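Local coordinates for protein mercuric reductase (Metallosphaera sedula, PDB 4YWO) that probably reduces mercuric ion to elemental mercury with NADPH, passing the electrons through a bound FAD, at residues Leu115-Glu119 against Lys129-Gln133; Phe122-Val128 against Glu138-Ile142; Leu18-Tyr23 against Pro41-Gly47. All coordinates share one frame; numbering follows the deposited sequence.

Contact 1 of 3, residues Leu115-Glu119 against Lys129-Gln133; sequences LIQGE and KVNGQ. With FAD (flavin-adenine dinucleotide), chain B.
Asn131 reaches from a type I' beta turn, Val130-Gln133, to the end of strand 114-117. Its ND2 donates a hydrogen bond to Gln117 O at 2.9 Å. The bond is nearly straight, with an N-H...O angle of 169°. Gln117 O lies in the plane of the amide, but ND2 stands above the carbonyl plane of Gln117, 38° out of it. CG of Asn131 sits beside its backbone N (chi1 -60°), which turns the amide across to the strand.

The tight part is apolar and centres on Val130, which is buried. Its CG2 packs against the backbone of Gly118 and Glu119, 3.6 Å from Gly118 C. Gly118 has no side chain, and the valine methyl comes close to its main chain. On the other branch, CG1 meets Ile116 CG2 at 4.1 Å, the two side chains crossing at a slant. Ile135 touches both of them.

The other side is polar and wet. Water 1 accepts from Asn131 N at 2.9 Å and lies 2.7 Å from Glu119 O, which it can bond as donor. Water 2 accepts from Glu119 N at 2.9 Å and donates to Asn131 OD1 at 3.1 Å. Glu119 sets off with its CB away from the turn, and its OE2 forms a salt bridge with Arg121.

Gly118 O lies 3.4 Å from C2A of the FAD adenine. The chemistry implies a join made by one direct bond, a small apolar patch and two water bridges, beside a backbone that lines the adenine pocket.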
loop_
_atom_site.group_PDB
_atom_site.type_symbol
_atom_site.label_atom_id
_atom_site.label_comp_id
_atom_site.label_asym_id
_atom_site.label_seq_id
_atom_site.Cartn_x
_atom_site.Cartn_y
_atom_site.Cartn_z
ATOM N N LEU A 115 5.561 32.701 -19.753
ATOM C CA LEU A 115 5.492 31.517 -20.560
ATOM C C LEU A 115 5.768 31.848 -22.044
ATOM O O LEU A 115 5.139 32.699 -22.640
ATOM C CB LEU A 115 4.133 30.910 -20.430
ATOM C CG LEU A 115 3.830 29.679 -21.211
ATOM C CD1 LEU A 115 4.621 28.514 -20.688
ATOM C CD2 LEU A 115 2.343 29.406 -21.137
ATOM N N ILE A 116 6.636 31.086 -22.676
ATOM C CA ILE A 116 6.854 31.148 -24.125
ATOM C C ILE A 116 6.695 29.820 -24.760
ATOM O O ILE A 116 7.277 28.851 -24.257
ATOM C CB ILE A 116 8.255 31.701 -24.389
ATOM C CG1 ILE A 116 8.484 33.041 -23.692
ATOM C CG2 ILE A 116 8.538 31.711 -25.925
ATOM C CD1 ILE A 116 9.893 33.514 -23.776
ATOM N N GLN A 117 5.843 29.665 -25.793
ATOM C CA GLN A 117 5.699 28.437 -26.449
ATOM C C GLN A 117 6.515 28.400 -27.725
ATOM O O GLN A 117 6.323 29.209 -28.642
ATOM C CB GLN A 117 4.207 28.068 -26.647
ATOM C CG GLN A 117 3.599 27.740 -25.282
ATOM C CD GLN A 117 2.120 27.419 -25.289
ATOM O OE1 GLN A 117 1.705 26.271 -25.032
ATOM N NE2 GLN A 117 1.305 28.436 -25.543
ATOM N N GLY A 118 7.437 27.477 -27.759
ATOM C CA GLY A 118 8.304 27.327 -28.899
ATOM C C GLY A 118 9.497 26.462 -28.592
ATOM O O GLY A 118 9.729 26.122 -27.437
ATOM N N GLU A 119 10.276 26.130 -29.635
ATOM C CA GLU A 119 11.472 25.299 -29.539
ATOM C C GLU A 119 12.645 26.216 -29.194
ATOM O O GLU A 119 12.948 27.157 -30.001
ATOM C CB GLU A 119 11.714 24.502 -30.790
ATOM C CG GLU A 119 12.940 23.679 -30.741
ATOM C CD GLU A 119 13.221 22.808 -31.907
ATOM O OE1 GLU A 119 12.805 21.630 -31.853
ATOM O OE2 GLU A 119 13.863 23.314 -32.859
ATOM N N LYS A 129 17.765 30.894 -28.372
ATOM C CA LYS A 129 16.810 31.421 -29.295
ATOM C C LYS A 129 15.528 30.642 -29.251
ATOM O O LYS A 129 15.539 29.394 -29.204
ATOM C CB LYS A 129 17.425 31.488 -30.757
ATOM C CG LYS A 129 17.725 30.128 -31.346
ATOM C CD LYS A 129 18.282 30.137 -32.815
ATOM C CE LYS A 129 18.720 28.708 -33.212
ATOM N NZ LYS A 129 19.066 28.542 -34.661
ATOM N N VAL A 130 14.440 31.396 -29.307
ATOM C CA VAL A 130 13.141 30.793 -29.538
ATOM C C VAL A 130 12.286 31.749 -30.405
ATOM O O VAL A 130 12.118 32.888 -30.099
ATOM C CB VAL A 130 12.477 30.376 -28.192
ATOM C CG1 VAL A 130 12.459 31.514 -27.209
ATOM C CG2 VAL A 130 11.149 29.692 -28.415
ATOM N N ASN A 131 11.641 31.146 -31.391
ATOM C CA ASN A 131 10.769 31.879 -32.340
ATOM C C ASN A 131 11.537 33.136 -32.899
ATOM O O ASN A 131 10.982 34.238 -33.115
ATOM C CB ASN A 131 9.452 32.282 -31.668
ATOM C CG ASN A 131 8.635 31.058 -31.142
ATOM O OD1 ASN A 131 8.655 30.030 -31.733
ATOM N ND2 ASN A 131 7.974 31.205 -29.995
ATOM N N GLY A 132 12.823 32.962 -33.052
ATOM C CA GLY A 132 13.697 34.020 -33.590
ATOM C C GLY A 132 14.128 35.102 -32.666
ATOM O O GLY A 132 14.830 36.013 -33.078
ATOM N N GLN A 133 13.816 35.006 -31.361
ATOM C CA GLN A 133 14.172 35.935 -30.399
ATOM C C GLN A 133 15.233 35.430 -29.452
ATOM O O GLN A 133 15.267 34.212 -29.206
ATOM C CB GLN A 133 12.877 36.129 -29.639
ATOM C CG GLN A 133 12.803 36.968 -28.446
ATOM C CD GLN A 133 11.308 37.083 -28.133
ATOM O OE1 GLN A 133 10.513 37.341 -29.058
ATOM N NE2 GLN A 133 10.907 36.792 -26.896
HETATM P PA FAD B . 9.015 15.866 -20.329
HETATM O O1A FAD B . 7.755 15.918 -19.498
HETATM O O2A FAD B . 8.991 15.214 -21.691
HETATM O O5B FAD B . 9.567 17.369 -20.499
HETATM C C5B FAD B . 9.908 17.873 -21.788
HETATM C C4B FAD B . 8.930 18.974 -22.178
HETATM O O4B FAD B . 9.651 20.152 -22.547
HETATM C C3B FAD B . 8.075 18.558 -23.364
HETATM O O3B FAD B . 6.692 18.572 -23.001
HETATM C C2B FAD B . 8.338 19.578 -24.454
HETATM O O2B FAD B . 7.123 20.251 -24.797
HETATM C C1B FAD B . 9.339 20.568 -23.880
HETATM N N9A FAD B . 10.571 20.571 -24.707
HETATM C C8A FAD B . 11.286 19.486 -25.057
HETATM N N7A FAD B . 12.357 19.829 -25.817
HETATM C C5A FAD B . 12.337 21.167 -25.962
HETATM C C6A FAD B . 13.176 22.179 -26.645
HETATM N N6A FAD B . 14.280 21.820 -27.343
HETATM N N1A FAD B . 12.802 23.475 -26.548
HETATM C C2A FAD B . 11.707 23.846 -25.858
HETATM N N3A FAD B . 10.902 22.981 -25.215
HETATM C C4A FAD B . 11.158 21.651 -25.229
HETATM N N1 FAD B . 6.862 7.479 -14.780
HETATM C C2 FAD B . 6.395 7.145 -13.551
HETATM O O2 FAD B . 6.997 7.573 -12.543
HETATM N N3 FAD B . 5.308 6.372 -13.373
HETATM C C4 FAD B . 4.609 5.875 -14.400
HETATM O O4 FAD B . 3.602 5.158 -14.202
HETATM C C4X FAD B . 5.054 6.193 -15.779
HETATM N N5 FAD B . 4.402 5.730 -16.868
HETATM C C5X FAD B . 4.833 6.039 -18.114
HETATM C C6 FAD B . 4.147 5.551 -19.220
HETATM C C7 FAD B . 4.583 5.863 -20.503
HETATM C C7M FAD B . 3.838 5.334 -21.700
HETATM C C8 FAD B . 5.784 6.718 -20.695
HETATM C C8M FAD B . 6.255 7.054 -22.086
HETATM C C9 FAD B . 6.474 7.207 -19.592
HETATM C C9A FAD B . 6.038 6.896 -18.309
HETATM N N10 FAD B . 6.730 7.388 -17.186
HETATM C C10 FAD B . 6.255 7.048 -15.905
HETATM C "C1'" FAD B . 7.917 8.232 -17.345
HETATM C "C2'" FAD B . 7.543 9.687 -17.088
HETATM O "O2'" FAD B . 6.411 10.039 -17.892
HETATM C "C3'" FAD B . 8.706 10.616 -17.416
HETATM O "O3'" FAD B . 9.882 10.167 -16.733
HETATM C "C4'" FAD B . 8.394 12.048 -17.001
HETATM O "O4'" FAD B . 7.340 12.564 -17.820
HETATM C "C5'" FAD B . 9.625 12.938 -17.139
HETATM O "O5'" FAD B . 9.216 14.295 -17.295
HETATM P P FAD B . 10.243 15.397 -17.862
HETATM O O1P FAD B . 9.679 16.766 -17.559
HETATM O O2P FAD B . 11.632 15.034 -17.395
HETATM O O3P FAD B . 10.167 15.163 -19.452
HETATM O O HOH W 1 11.673 28.358 -32.006
HETATM O O HOH W 2 9.217 27.001 -32.214
#

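Contact 2 of 3, residues Phe122-Val128 against Glu138-Ile142; sequences FISPHAV and EKFVI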
loop_
_atom_site.group_PDB
_atom_site.type_symbol
_atom_site.label_atom_id
_atom_site.label_comp_id
_atom_site.label_asym_id
_atom_site.label_seq_id
_atom_site.Cartn_x
_atom_site.Cartn_y
_atom_site.Cartn_z
ATOM N N PHE A 122 20.218 26.605 -27.629
ATOM C CA PHE A 122 21.267 27.430 -27.083
ATOM C C PHE A 122 22.074 28.073 -28.240
ATOM O O PHE A 122 22.377 27.348 -29.212
ATOM C CB PHE A 122 22.197 26.744 -26.147
ATOM C CG PHE A 122 21.526 26.504 -24.782
ATOM C CD1 PHE A 122 20.791 25.369 -24.611
ATOM C CD2 PHE A 122 21.649 27.370 -23.811
ATOM C CE1 PHE A 122 20.169 25.149 -23.378
ATOM C CE2 PHE A 122 20.955 27.215 -22.575
ATOM C CZ PHE A 122 20.221 26.066 -22.428
ATOM N N ILE A 123 22.353 29.343 -28.023
ATOM C CA ILE A 123 23.274 30.075 -28.956
ATOM C C ILE A 123 24.493 30.648 -28.260
ATOM O O ILE A 123 25.419 31.184 -28.967
ATOM C CB ILE A 123 22.476 31.168 -29.712
ATOM C CG1 ILE A 123 21.870 32.210 -28.786
ATOM C CG2 ILE A 123 21.426 30.556 -30.658
ATOM C CD1 ILE A 123 20.985 33.315 -29.414
ATOM N N SER A 124 24.588 30.608 -26.924
ATOM C CA SER A 124 25.728 31.055 -26.198
ATOM C C SER A 124 25.600 30.416 -24.818
ATOM O O SER A 124 24.533 29.871 -24.491
ATOM C CB SER A 124 25.741 32.538 -26.066
ATOM O OG SER A 124 24.947 33.052 -25.022
ATOM N N PRO A 125 26.620 30.579 -23.996
ATOM C CA PRO A 125 26.539 30.065 -22.632
ATOM C C PRO A 125 25.494 30.717 -21.793
ATOM O O PRO A 125 25.191 30.147 -20.677
ATOM C CB PRO A 125 27.933 30.412 -22.053
ATOM C CG PRO A 125 28.821 30.402 -23.246
ATOM C CD PRO A 125 28.001 31.041 -24.294
ATOM N N HIS A 126 24.900 31.851 -22.177
ATOM C CA HIS A 126 23.842 32.512 -21.421
ATOM C C HIS A 126 22.579 32.847 -22.191
ATOM O O HIS A 126 21.782 33.627 -21.738
ATOM C CB HIS A 126 24.260 33.844 -20.745
ATOM C CG HIS A 126 25.034 33.630 -19.507
ATOM N ND1 HIS A 126 26.422 33.646 -19.522
ATOM C CD2 HIS A 126 24.653 33.291 -18.236
ATOM C CE1 HIS A 126 26.875 33.325 -18.317
ATOM N NE2 HIS A 126 25.826 33.133 -17.511
ATOM N N ALA A 127 22.347 32.216 -23.367
ATOM C CA ALA A 127 21.213 32.565 -24.180
ATOM C C ALA A 127 20.723 31.440 -25.067
ATOM O O ALA A 127 21.534 30.584 -25.556
ATOM C CB ALA A 127 21.607 33.738 -25.172
ATOM N N VAL A 128 19.431 31.483 -25.286
ATOM C CA VAL A 128 18.760 30.608 -26.218
ATOM C C VAL A 128 18.093 31.515 -27.258
ATOM O O VAL A 128 17.829 32.705 -26.998
ATOM C CB VAL A 128 17.710 29.651 -25.581
ATOM C CG1 VAL A 128 18.409 28.676 -24.628
ATOM C CG2 VAL A 128 16.666 30.436 -24.866
ATOM N N GLU A 138 20.686 34.392 -16.454
ATOM C CA GLU A 138 21.804 34.147 -15.576
ATOM C C GLU A 138 21.977 32.670 -15.275
ATOM O O GLU A 138 23.066 32.155 -15.119
ATOM C CB GLU A 138 21.601 34.897 -14.228
ATOM C CG GLU A 138 21.508 36.422 -14.365
ATOM C CD GLU A 138 21.248 37.165 -13.054
ATOM O OE1 GLU A 138 20.933 36.523 -12.045
ATOM O OE2 GLU A 138 21.304 38.418 -13.047
ATOM N N LYS A 139 20.798 32.014 -15.172
ATOM C CA LYS A 139 20.814 30.616 -14.887
ATOM C C LYS A 139 19.779 29.913 -15.788
ATOM O O LYS A 139 18.749 30.500 -16.097
ATOM C CB LYS A 139 20.397 30.357 -13.423
ATOM C CG LYS A 139 21.339 30.930 -12.360
ATOM C CD LYS A 139 22.574 30.106 -12.345
ATOM C CE LYS A 139 23.718 30.733 -11.534
ATOM N NZ LYS A 139 23.144 31.240 -10.269
ATOM N N PHE A 140 20.054 28.681 -16.167
ATOM C CA PHE A 140 19.124 27.819 -16.925
ATOM C C PHE A 140 18.912 26.502 -16.202
ATOM O O PHE A 140 19.859 25.868 -15.661
ATOM C CB PHE A 140 19.589 27.470 -18.343
ATOM C CG PHE A 140 19.545 28.667 -19.280
ATOM C CD1 PHE A 140 20.573 29.582 -19.221
ATOM C CD2 PHE A 140 18.582 28.814 -20.235
ATOM C CE1 PHE A 140 20.604 30.668 -20.102
ATOM C CE2 PHE A 140 18.637 29.915 -21.117
ATOM C CZ PHE A 140 19.589 30.842 -20.984
ATOM N N VAL A 141 17.688 25.984 -16.334
ATOM C CA VAL A 141 17.439 24.590 -16.020
ATOM C C VAL A 141 16.892 23.904 -17.240
ATOM O O VAL A 141 15.827 24.353 -17.793
ATOM C CB VAL A 141 16.419 24.484 -14.845
ATOM C CG1 VAL A 141 16.029 22.996 -14.654
ATOM C CG2 VAL A 141 16.953 25.117 -13.574
ATOM N N ILE A 142 17.617 22.925 -17.755
ATOM C CA ILE A 142 17.194 22.180 -18.928
ATOM C C ILE A 142 16.349 20.986 -18.477
ATOM O O ILE A 142 16.883 20.134 -17.776
ATOM C CB ILE A 142 18.375 21.702 -19.790
ATOM C CG1 ILE A 142 19.264 22.948 -20.159
ATOM C CG2 ILE A 142 17.913 20.954 -21.025
ATOM C CD1 ILE A 142 20.499 22.559 -20.859
#
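An edge-to-face aromatic pair, Phe122 and Phe140, ties a beta hairpin to the parallel sheet of the FAD-binding, Rossmann-like domain. The hairpin joins strands 120-124 and 127-130. It carries a classic beta bulge, Ile123 and Ser124 facing Ala127, and an ST turn in which Ser124 OG accepts from His126 N at 3.1 Å.

Phe122 turns its edge to the face of Phe140. The centroids are 5.1 Å apart and the planes meet at 63°. Phe122 CE2 stands over the centre of the Phe140 ring, 3.7 Å above its plane. The same Phe122 ring is used twice more. Ile142 CD1 comes to its CE1 at 3.6 Å, and Val128 CG1 lies over one of its faces. Val128 CG1 also touches Phe140 CE2 at 3.7 Å, so one methyl lies over the Phe122 face and against the Phe140 ring.

Ile301 of the next strand in the sheet touches Phe122, Phe140 and Ile142. This is buried structural packing. Toward the turn the contact becomes more polar: His126 O lies at the edge of the Phe140 ring, 3.6 Å from CE1. The imidazole, with chi1 at -78°, presents its own edge to Glu138, CD2 lying 3.7 Å from Glu138 O.

Contact 3 of 3, residues Leu18-Tyr23 against Pro41-Gly47; sequences LAIIGY and PVLIGKG. With FAD (flavin-adenine dinucleotide), chain B.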
loop_
_atom_site.group_PDB
_atom_site.type_symbol
_atom_site.label_atom_id
_atom_site.label_comp_id
_atom_site.label_asym_id
_atom_site.label_seq_id
_atom_site.Cartn_x
_atom_site.Cartn_y
_atom_site.Cartn_z
ATOM N N LEU A 18 16.325 33.495 -14.335
ATOM C CA LEU A 18 16.183 32.071 -14.608
ATOM C C LEU A 18 15.307 31.791 -15.794
ATOM O O LEU A 18 14.171 32.312 -15.921
ATOM C CB LEU A 18 15.598 31.346 -13.383
ATOM C CG LEU A 18 15.270 29.857 -13.565
ATOM C CD1 LEU A 18 16.557 29.150 -13.572
ATOM C CD2 LEU A 18 14.472 29.290 -12.359
ATOM N N ALA A 19 15.814 30.908 -16.653
ATOM C CA ALA A 19 15.022 30.349 -17.734
ATOM C C ALA A 19 14.977 28.832 -17.588
ATOM O O ALA A 19 16.019 28.190 -17.383
ATOM C CB ALA A 19 15.580 30.688 -19.115
ATOM N N ILE A 20 13.765 28.294 -17.789
ATOM C CA ILE A 20 13.517 26.864 -17.723
ATOM C C ILE A 20 13.114 26.347 -19.038
ATOM O O ILE A 20 12.167 26.908 -19.635
ATOM C CB ILE A 20 12.345 26.558 -16.696
ATOM C CG1 ILE A 20 12.712 27.050 -15.339
ATOM C CG2 ILE A 20 12.037 25.051 -16.646
ATOM C CD1 ILE A 20 11.514 27.299 -14.431
ATOM N N ILE A 21 13.803 25.351 -19.547
ATOM C CA ILE A 21 13.545 24.809 -20.866
ATOM C C ILE A 21 12.809 23.500 -20.752
ATOM O O ILE A 21 13.387 22.478 -20.413
ATOM C CB ILE A 21 14.778 24.624 -21.745
ATOM C CG1 ILE A 21 15.762 25.817 -21.597
ATOM C CG2 ILE A 21 14.365 24.306 -23.158
ATOM C CD1 ILE A 21 15.246 27.082 -22.116
ATOM N N GLY A 22 11.533 23.534 -21.097
ATOM C CA GLY A 22 10.630 22.374 -21.055
ATOM C C GLY A 22 9.582 22.540 -19.921
ATOM O O GLY A 22 9.907 23.022 -18.851
ATOM N N TYR A 23 8.325 22.166 -20.231
ATOM C CA TYR A 23 7.231 22.368 -19.275
ATOM C C TYR A 23 6.428 21.080 -18.925
ATOM O O TYR A 23 5.201 21.023 -18.963
ATOM C CB TYR A 23 6.352 23.554 -19.655
ATOM C CG TYR A 23 5.719 23.667 -20.994
ATOM C CD1 TYR A 23 5.354 22.573 -21.785
ATOM C CD2 TYR A 23 5.503 24.957 -21.502
ATOM C CE1 TYR A 23 4.700 22.750 -22.997
ATOM C CE2 TYR A 23 4.846 25.114 -22.724
ATOM C CZ TYR A 23 4.497 24.034 -23.493
ATOM O OH TYR A 23 3.870 24.194 -24.720
ATOM N N PRO A 41 10.305 33.052 -13.215
ATOM C CA PRO A 41 11.115 32.526 -14.298
ATOM C C PRO A 41 10.525 32.691 -15.627
ATOM O O PRO A 41 9.307 32.902 -15.774
ATOM C CB PRO A 41 11.165 30.998 -13.983
ATOM C CG PRO A 41 9.900 30.729 -13.212
ATOM C CD PRO A 41 9.493 32.040 -12.524
ATOM N N VAL A 42 11.337 32.530 -16.672
ATOM C CA VAL A 42 10.830 32.402 -17.991
ATOM C C VAL A 42 10.725 30.873 -18.194
ATOM O O VAL A 42 11.656 30.145 -17.881
ATOM C CB VAL A 42 11.803 32.971 -19.045
ATOM C CG1 VAL A 42 11.215 32.761 -20.406
ATOM C CG2 VAL A 42 12.095 34.430 -18.784
ATOM N N LEU A 43 9.597 30.417 -18.685
ATOM C CA LEU A 43 9.343 28.967 -18.907
ATOM C C LEU A 43 9.053 28.771 -20.368
ATOM O O LEU A 43 8.096 29.402 -20.947
ATOM C CB LEU A 43 8.135 28.535 -18.045
ATOM C CG LEU A 43 7.681 27.076 -18.230
ATOM C CD1 LEU A 43 8.752 26.135 -17.791
ATOM C CD2 LEU A 43 6.440 26.864 -17.376
ATOM N N ILE A 44 9.914 27.997 -21.046
ATOM C CA ILE A 44 9.797 27.837 -22.448
ATOM C C ILE A 44 9.510 26.410 -22.775
ATOM O O ILE A 44 10.272 25.561 -22.357
ATOM C CB ILE A 44 11.135 28.229 -23.129
ATOM C CG1 ILE A 44 11.564 29.594 -22.722
ATOM C CG2 ILE A 44 11.011 28.134 -24.688
ATOM C CD1 ILE A 44 12.986 30.061 -23.033
ATOM N N GLY A 45 8.465 26.083 -23.527
ATOM C CA GLY A 45 8.195 24.765 -23.888
ATOM C C GLY A 45 7.495 24.628 -25.219
ATOM O O GLY A 45 6.934 25.605 -25.742
ATOM N N LYS A 46 7.520 23.446 -25.759
ATOM C CA LYS A 46 6.641 23.243 -26.893
ATOM C C LYS A 46 5.812 22.039 -26.682
ATOM O O LYS A 46 6.119 21.237 -25.833
ATOM C CB LYS A 46 7.488 23.189 -28.112
ATOM C CG LYS A 46 8.334 21.980 -28.149
ATOM C CD LYS A 46 9.223 22.083 -29.324
ATOM C CE LYS A 46 10.278 21.065 -29.189
ATOM N NZ LYS A 46 9.754 19.846 -29.791
ATOM N N GLY A 47 4.772 21.881 -27.443
ATOM C CA GLY A 47 3.975 20.693 -27.224
ATOM C C GLY A 47 2.939 20.936 -26.119
ATOM O O GLY A 47 2.725 22.063 -25.619
HETATM P PA FAD B . 9.015 15.866 -20.329
HETATM O O1A FAD B . 7.755 15.918 -19.498
HETATM O O2A FAD B . 8.991 15.214 -21.691
HETATM O O5B FAD B . 9.567 17.369 -20.499
HETATM C C5B FAD B . 9.908 17.873 -21.788
HETATM C C4B FAD B . 8.930 18.974 -22.178
HETATM O O4B FAD B . 9.651 20.152 -22.547
HETATM C C3B FAD B . 8.075 18.558 -23.364
HETATM O O3B FAD B . 6.692 18.572 -23.001
HETATM C C2B FAD B . 8.338 19.578 -24.454
HETATM O O2B FAD B . 7.123 20.251 -24.797
HETATM C C1B FAD B . 9.339 20.568 -23.880
HETATM N N9A FAD B . 10.571 20.571 -24.707
HETATM C C8A FAD B . 11.286 19.486 -25.057
HETATM N N7A FAD B . 12.357 19.829 -25.817
HETATM C C5A FAD B . 12.337 21.167 -25.962
HETATM C C6A FAD B . 13.176 22.179 -26.645
HETATM N N6A FAD B . 14.280 21.820 -27.343
HETATM N N1A FAD B . 12.802 23.475 -26.548
HETATM C C2A FAD B . 11.707 23.846 -25.858
HETATM N N3A FAD B . 10.902 22.981 -25.215
HETATM C C4A FAD B . 11.158 21.651 -25.229
HETATM N N1 FAD B . 6.862 7.479 -14.780
HETATM C C2 FAD B . 6.395 7.145 -13.551
HETATM O O2 FAD B . 6.997 7.573 -12.543
HETATM N N3 FAD B . 5.308 6.372 -13.373
HETATM C C4 FAD B . 4.609 5.875 -14.400
HETATM O O4 FAD B . 3.602 5.158 -14.202
HETATM C C4X FAD B . 5.054 6.193 -15.779
HETATM N N5 FAD B . 4.402 5.730 -16.868
HETATM C C5X FAD B . 4.833 6.039 -18.114
HETATM C C6 FAD B . 4.147 5.551 -19.220
HETATM C C7 FAD B . 4.583 5.863 -20.503
HETATM C C7M FAD B . 3.838 5.334 -21.700
HETATM C C8 FAD B . 5.784 6.718 -20.695
HETATM C C8M FAD B . 6.255 7.054 -22.086
HETATM C C9 FAD B . 6.474 7.207 -19.592
HETATM C C9A FAD B . 6.038 6.896 -18.309
HETATM N N10 FAD B . 6.730 7.388 -17.186
HETATM C C10 FAD B . 6.255 7.048 -15.905
HETATM C "C1'" FAD B . 7.917 8.232 -17.345
HETATM C "C2'" FAD B . 7.543 9.687 -17.088
HETATM O "O2'" FAD B . 6.411 10.039 -17.892
HETATM C "C3'" FAD B . 8.706 10.616 -17.416
HETATM O "O3'" FAD B . 9.882 10.167 -16.733
HETATM C "C4'" FAD B . 8.394 12.048 -17.001
HETATM O "O4'" FAD B . 7.340 12.564 -17.820
HETATM C "C5'" FAD B . 9.625 12.938 -17.139
HETATM O "O5'" FAD B . 9.216 14.295 -17.295
HETATM P P FAD B . 10.243 15.397 -17.862
HETATM O O1P FAD B . 9.679 16.766 -17.559
HETATM O O2P FAD B . 11.632 15.034 -17.395
HETATM O O3P FAD B . 10.167 15.163 -19.452
#
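Leu18-Ile21 and Val42-Ile44 pair as neighbouring parallel strands, and four backbone bonds run between them. Val42 N donates to Leu18 O at 2.9 Å. Ile20 N then donates to Val42 O at 2.8 Å. Ile20 O in turn accepts from Ile44 N at 2.9 Å, with the donor almost on the line of the carbonyl (176°). Gly22 N closes the series on Ile44 O at 2.7 Å. Ile20, Val42 and Ile44 thus have both N and O engaged in this ladder. The backbones of Ala19 and Ile21 bond to strand 139-142 and the residue after it instead.

Beyond the strands, Tyr23 makes the fifth bond. Its OH donates to Gly47 O at 2.6 Å, tilted 24° from the carbonyl plane. CG lies between the backbone N and the carbonyl carbon (chi1 54°), which lays the ring across Gly45. Gly45 CA makes a CH-pi contact with it, 3.6 Å from the ring centroid.

Gly22 O is the exception. It is buried, has no polar partner in the model, and has Leu43 CD1 3.5 Å away. The same methyl meets Ile20 CG2 at 3.6 Å.

Gly22 opens what looks like a Rossmann-type GxGxxG loop, and Tyr23 and Lys46 bind FAD. Ile21 CG2 rests near C2A of the adenine. Lys46 O and Gly22 CA lie too close to the ribose O2B and O4B to be interpreted, so the weak bond from Tyr23 N to O4B is doubtful too.

The pair is the core of the beta-alpha-beta unit formed by strand 16-21, helix 25-36 and strand 42-45. Ile20 packs on Ala30 of that helix. On the opposite face of the sheet, Ala19 touches Phe140 and Val42 touches Ile116, from strands 139-142 and 114-117.

In the fold
Contact 3 is the centre of the parallel sheet, and the other two attach on its two sides. Strand 114-117 of contact 1 is bound to strand 42-45 through Ile116 N to Leu43 O and Gly118 N to Gly45 O, both probable hydrogen bonds of 2.8 Å. Strand 139-142 of contact 2 flanks strand 16-21, with Val141 O 2.9 Å from Ile21 N. Strand 127-130 serves contacts 1 and 2 and helps bring the antiparallel sheet over one face of the parallel one. The centre of contact 3 lies 9 Å from that of contact 1 and 11 Å from that of contact 2. Contacts 1 and 3 touch FAD at its adenosine end; in contact 2 the side chain of Ile142 is about 7 Å from the bound FAD.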